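Local coordinates for ferredoxin component of carbazole 1,9a-dioxygenase (Nocardioides aromaticivorans, PDB 3GCE), which carries a Rieske-type [2Fe-2S] cluster and probably passes electrons to the terminal oxygenase that dihydroxylates carbazole, at residues Asp42-Ala54 and Pro90-Val102. Numbering follows the deposited sequence.
With FES (Fe2/s2 (inorganic) cluster), chain B.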
loop_
_atom_site.group_PDB
_atom_site.type_symbol
_atom_site.label_atom_id
_atom_site.label_comp_id
_atom_site.label_asym_id
_atom_site.label_seq_id
_atom_site.Cartn_x
_atom_site.Cartn_y
_atom_site.Cartn_z
ATOM N N ASP A 42 -6.225 -7.318 -11.305
ATOM C CA ASP A 42 -4.909 -7.941 -11.374
ATOM C C ASP A 42 -3.775 -6.954 -11.086
ATOM O O ASP A 42 -2.587 -7.309 -11.192
ATOM C CB ASP A 42 -4.696 -8.589 -12.741
ATOM C CG ASP A 42 -5.549 -9.829 -12.926
ATOM O OD1 ASP A 42 -5.483 -10.731 -12.055
ATOM O OD2 ASP A 42 -6.289 -9.878 -13.933
ATOM N N SER A 43 -4.131 -5.725 -10.722
ATOM C CA SER A 43 -3.098 -4.732 -10.413
ATOM C C SER A 43 -2.702 -4.842 -8.952
ATOM O O SER A 43 -3.505 -5.253 -8.115
ATOM C CB SER A 43 -3.591 -3.336 -10.720
ATOM O OG SER A 43 -3.931 -3.232 -12.083
ATOM N N VAL A 44 -1.449 -4.511 -8.660
ATOM C CA VAL A 44 -0.964 -4.495 -7.277
ATOM C C VAL A 44 -0.378 -3.106 -7.045
ATOM O O VAL A 44 0.361 -2.579 -7.915
ATOM C CB VAL A 44 0.137 -5.558 -7.051
ATOM C CG1 VAL A 44 0.610 -5.567 -5.592
ATOM C CG2 VAL A 44 -0.375 -6.937 -7.456
ATOM N N TYR A 45 -0.705 -2.532 -5.887
ATOM C CA TYR A 45 -0.218 -1.206 -5.498
ATOM C C TYR A 45 0.508 -1.309 -4.180
ATOM O O TYR A 45 0.180 -2.165 -3.358
ATOM C CB TYR A 45 -1.401 -0.242 -5.336
ATOM C CG TYR A 45 -2.223 -0.184 -6.581
ATOM C CD1 TYR A 45 -1.774 0.522 -7.679
ATOM C CD2 TYR A 45 -3.429 -0.872 -6.681
ATOM C CE1 TYR A 45 -2.498 0.565 -8.848
ATOM C CE2 TYR A 45 -4.183 -0.818 -7.873
ATOM C CZ TYR A 45 -3.701 -0.084 -8.933
ATOM O OH TYR A 45 -4.401 -0.005 -10.109
ATOM N N ALA A 46 1.483 -0.431 -3.966
ATOM C CA ALA A 46 2.285 -0.486 -2.736
ATOM C C ALA A 46 2.630 0.925 -2.301
ATOM O O ALA A 46 3.113 1.723 -3.113
ATOM C CB ALA A 46 3.563 -1.288 -2.982
ATOM N N ILE A 47 2.375 1.241 -1.028
ATOM C CA ILE A 47 2.762 2.545 -0.467
ATOM C C ILE A 47 3.261 2.305 0.940
ATOM O O ILE A 47 3.060 1.223 1.484
ATOM C CB ILE A 47 1.603 3.623 -0.487
ATOM C CG1 ILE A 47 0.360 3.144 0.301
ATOM C CG2 ILE A 47 1.237 3.953 -1.933
ATOM C CD1 ILE A 47 -0.648 4.298 0.661
ATOM N N SER A 48 3.925 3.297 1.519
ATOM C CA SER A 48 4.311 3.198 2.929
ATOM C C SER A 48 3.092 2.870 3.783
ATOM O O SER A 48 2.005 3.424 3.578
ATOM C CB SER A 48 4.913 4.496 3.430
ATOM O OG SER A 48 5.067 4.393 4.845
ATOM N N ASN A 49 3.277 1.972 4.745
ATOM C CA ASN A 49 2.185 1.574 5.618
ATOM C C ASN A 49 1.930 2.579 6.737
ATOM O O ASN A 49 0.954 2.455 7.453
ATOM C CB ASN A 49 2.454 0.197 6.242
ATOM C CG ASN A 49 1.183 -0.454 6.784
ATOM O OD1 ASN A 49 0.126 -0.343 6.180
ATOM N ND2 ASN A 49 1.291 -1.133 7.920
ATOM N N LEU A 50 2.834 3.535 6.909
ATOM C CA LEU A 50 2.694 4.512 7.987
ATOM C C LEU A 50 2.002 5.746 7.499
ATOM O O LEU A 50 2.496 6.408 6.589
ATOM C CB LEU A 50 4.053 4.931 8.544
ATOM C CG LEU A 50 4.507 4.284 9.833
ATOM C CD1 LEU A 50 3.584 4.722 11.015
ATOM C CD2 LEU A 50 4.578 2.769 9.639
ATOM N N CYS A 51 0.887 6.086 8.138
ATOM C CA CYS A 51 0.150 7.301 7.778
ATOM C C CYS A 51 1.055 8.523 8.001
ATOM O O CYS A 51 1.825 8.551 8.969
ATOM C CB CYS A 51 -1.120 7.409 8.641
ATOM S SG CYS A 51 -2.157 8.809 8.214
ATOM N N SER A 52 0.977 9.526 7.121
ATOM C CA SER A 52 1.788 10.728 7.308
ATOM C C SER A 52 1.207 11.701 8.344
ATOM O O SER A 52 1.897 12.644 8.778
ATOM C CB SER A 52 1.939 11.481 5.988
ATOM O OG SER A 52 0.688 11.978 5.597
ATOM N N HIS A 53 -0.029 11.478 8.766
ATOM C CA HIS A 53 -0.656 12.433 9.658
ATOM C C HIS A 53 -0.186 12.230 11.114
ATOM O O HIS A 53 0.172 13.186 11.802
ATOM C CB HIS A 53 -2.194 12.395 9.537
ATOM C CG HIS A 53 -2.883 13.184 10.602
ATOM N ND1 HIS A 53 -3.649 12.597 11.584
ATOM C CD2 HIS A 53 -2.852 14.506 10.888
ATOM C CE1 HIS A 53 -4.092 13.532 12.410
ATOM N NE2 HIS A 53 -3.610 14.698 12.015
ATOM N N ALA A 54 -0.215 10.985 11.575
ATOM C CA ALA A 54 0.279 10.631 12.901
ATOM C C ALA A 54 0.623 9.159 12.834
ATOM O O ALA A 54 0.519 8.545 11.774
ATOM C CB ALA A 54 -0.770 10.910 13.973
ATOM N N PRO A 90 -7.676 14.185 7.662
ATOM C CA PRO A 90 -6.603 15.135 7.914
ATOM C C PRO A 90 -5.242 14.852 7.241
ATOM O O PRO A 90 -4.265 15.541 7.547
ATOM C CB PRO A 90 -6.493 15.121 9.449
ATOM C CG PRO A 90 -6.883 13.741 9.843
ATOM C CD PRO A 90 -7.801 13.199 8.748
ATOM N N CYS A 91 -5.178 13.898 6.314
ATOM C CA CYS A 91 -3.918 13.697 5.603
ATOM C C CYS A 91 -3.712 14.850 4.634
ATOM O O CYS A 91 -4.599 15.170 3.854
ATOM C CB CYS A 91 -3.882 12.347 4.889
ATOM S SG CYS A 91 -4.132 11.042 6.090
ATOM N N VAL A 92 -2.532 15.454 4.719
ATOM C CA VAL A 92 -2.153 16.595 3.880
ATOM C C VAL A 92 -0.812 16.431 3.191
ATOM O O VAL A 92 -0.497 17.204 2.278
ATOM C CB VAL A 92 -2.122 17.951 4.666
ATOM C CG1 VAL A 92 -3.518 18.317 5.120
ATOM C CG2 VAL A 92 -1.170 17.870 5.828
ATOM N N LEU A 93 -0.019 15.450 3.618
ATOM C CA LEU A 93 1.267 15.199 2.998
ATOM C C LEU A 93 1.302 13.782 2.460
ATOM O O LEU A 93 0.758 12.876 3.092
ATOM C CB LEU A 93 2.438 15.429 3.989
ATOM C CG LEU A 93 2.726 16.881 4.369
ATOM C CD1 LEU A 93 3.726 16.950 5.532
ATOM C CD2 LEU A 93 3.259 17.650 3.171
ATOM N N PRO A 94 1.926 13.592 1.283
ATOM C CA PRO A 94 1.958 12.280 0.669
ATOM C C PRO A 94 2.837 11.300 1.436
ATOM O O PRO A 94 3.746 11.713 2.204
ATOM C CB PRO A 94 2.514 12.557 -0.752
ATOM C CG PRO A 94 3.329 13.807 -0.588
ATOM C CD PRO A 94 2.633 14.605 0.476
ATOM N N VAL A 95 2.564 10.012 1.249
ATOM C CA VAL A 95 3.492 8.981 1.715
ATOM C C VAL A 95 4.244 8.424 0.515
ATOM O O VAL A 95 3.825 8.632 -0.624
ATOM C CB VAL A 95 2.781 7.837 2.463
ATOM C CG1 VAL A 95 2.164 8.355 3.809
ATOM C CG2 VAL A 95 1.722 7.202 1.586
ATOM N N ARG A 96 5.346 7.719 0.779
ATOM C CA ARG A 96 6.153 7.101 -0.295
ATOM C C ARG A 96 5.369 6.013 -1.019
ATOM O O ARG A 96 4.667 5.224 -0.377
ATOM C CB ARG A 96 7.417 6.509 0.292
ATOM C CG ARG A 96 8.328 5.813 -0.742
ATOM C CD ARG A 96 9.656 5.437 -0.056
ATOM N NE ARG A 96 10.430 6.637 0.275
ATOM C CZ ARG A 96 11.076 7.392 -0.623
ATOM N NH1 ARG A 96 11.084 7.036 -1.902
ATOM N NH2 ARG A 96 11.727 8.495 -0.257
ATOM N N ALA A 97 5.433 6.035 -2.351
ATOM C CA ALA A 97 4.900 4.991 -3.203
ATOM C C ALA A 97 6.067 4.100 -3.592
ATOM O O ALA A 97 7.205 4.590 -3.767
ATOM C CB ALA A 97 4.251 5.593 -4.452
ATOM N N TYR A 98 5.809 2.804 -3.706
ATOM C CA TYR A 98 6.875 1.836 -4.022
ATOM C C TYR A 98 6.593 1.201 -5.360
ATOM O O TYR A 98 5.462 0.878 -5.635
ATOM C CB TYR A 98 6.921 0.737 -2.959
ATOM C CG TYR A 98 7.565 1.181 -1.685
ATOM C CD1 TYR A 98 6.870 1.999 -0.778
ATOM C CD2 TYR A 98 8.860 0.790 -1.368
ATOM C CE1 TYR A 98 7.472 2.396 0.436
ATOM C CE2 TYR A 98 9.457 1.179 -0.171
ATOM C CZ TYR A 98 8.767 1.982 0.716
ATOM O OH TYR A 98 9.395 2.363 1.878
ATOM N N ASP A 99 7.620 0.997 -6.180
ATOM C CA ASP A 99 7.417 0.365 -7.483
ATOM C C ASP A 99 7.204 -1.124 -7.287
ATOM O O ASP A 99 7.872 -1.735 -6.463
ATOM C CB ASP A 99 8.601 0.624 -8.423
ATOM C CG ASP A 99 8.677 2.091 -8.858
ATOM O OD1 ASP A 99 7.609 2.740 -9.012
ATOM O OD2 ASP A 99 9.798 2.601 -9.014
ATOM N N VAL A 100 6.262 -1.676 -8.048
ATOM C CA VAL A 100 5.849 -3.073 -7.914
ATOM C C VAL A 100 5.747 -3.656 -9.292
ATOM O O VAL A 100 5.193 -3.024 -10.206
ATOM C CB VAL A 100 4.433 -3.266 -7.324
ATOM C CG1 VAL A 100 4.221 -4.725 -6.841
ATOM C CG2 VAL A 100 4.146 -2.316 -6.218
ATOM N N VAL A 101 6.245 -4.881 -9.411
ATOM C CA VAL A 101 6.103 -5.709 -10.599
ATOM C C VAL A 101 5.550 -7.077 -10.143
ATOM O O VAL A 101 5.925 -7.591 -9.086
ATOM C CB VAL A 101 7.499 -5.810 -11.319
ATOM C CG1 VAL A 101 7.721 -7.139 -12.041
ATOM C CG2 VAL A 101 7.706 -4.628 -12.265
ATOM N N VAL A 102 4.614 -7.633 -10.906
ATOM C CA VAL A 102 4.258 -9.044 -10.771
ATOM C C VAL A 102 4.975 -9.828 -11.883
ATOM O O VAL A 102 4.795 -9.555 -13.070
ATOM C CB VAL A 102 2.741 -9.263 -10.860
ATOM C CG1 VAL A 102 2.407 -10.746 -10.767
ATOM C CG2 VAL A 102 2.013 -8.488 -9.732
HETATM FE FE1 FES B . -3.839 8.609 9.788
HETATM FE FE2 FES B . -4.434 10.627 11.551
HETATM S S1 FES B . -5.401 10.243 9.543
HETATM S S2 FES B . -2.970 8.983 11.743
HETATM O O HOH W 1 -0.511 14.338 6.563
#
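Ser-52 meets the backbone of Leu-93 beside the cluster of this Rieske ferredoxin, a worked example of how a second length of chain can line a metal-binding loop and bond to it. From CB outward, Ser-52 first lies 3.4 Å from O of Leu-93, its CB also touching CG1 of Val-95. With chi1 at 66°, its hydroxyl sits between the backbone N and the carbonyl carbon, and OG donates to O of Leu-93 over 2.7 Å, tilted 30° from the carbonyl plane. The same OG accepts from a water, which in turn accepts from the backbone N of Val-92. One hydroxyl thus spans two successive residues of the 90-102 segment.

On one side of this grip lies the cluster. Cys-51 SG binds one iron and His-53 ND1 the other, each at the site completed by Cys-72 and His-75 respectively. Pro-90 lies over one face of the His-53 imidazole, its CG 3.8 Å from the ring centroid in a CH-pi contact. Cys-91 SG approaches Cys-51 SG at 3.7 Å but binds neither iron.

Further away, a single antiparallel bridge joins Ile-47 to Ala-97: Tyr-98 N donates to Ala-46 O at 3.0 Å, and Ser-48 N to Arg-96 O at 2.8 Å. Val-95 packs between bridge and loop, CG1 against Leu-50 O and CG2 against Ile-47 CD1. Beyond the bridge the contact turns apolar. Val-100 CG2 presses on Ala-46 CB at a tight 3.4 Å, and Val-44 reaches Val-102 CG2 through its own CG2, tying the edge strand 43-48 to the neighbouring sheet.

The chemistry divides the labour: 42-54 supplies one ligand to each iron and 90-102 none, its Pro-90, Cys-91 and Leu-93 O being consistent with a second shell.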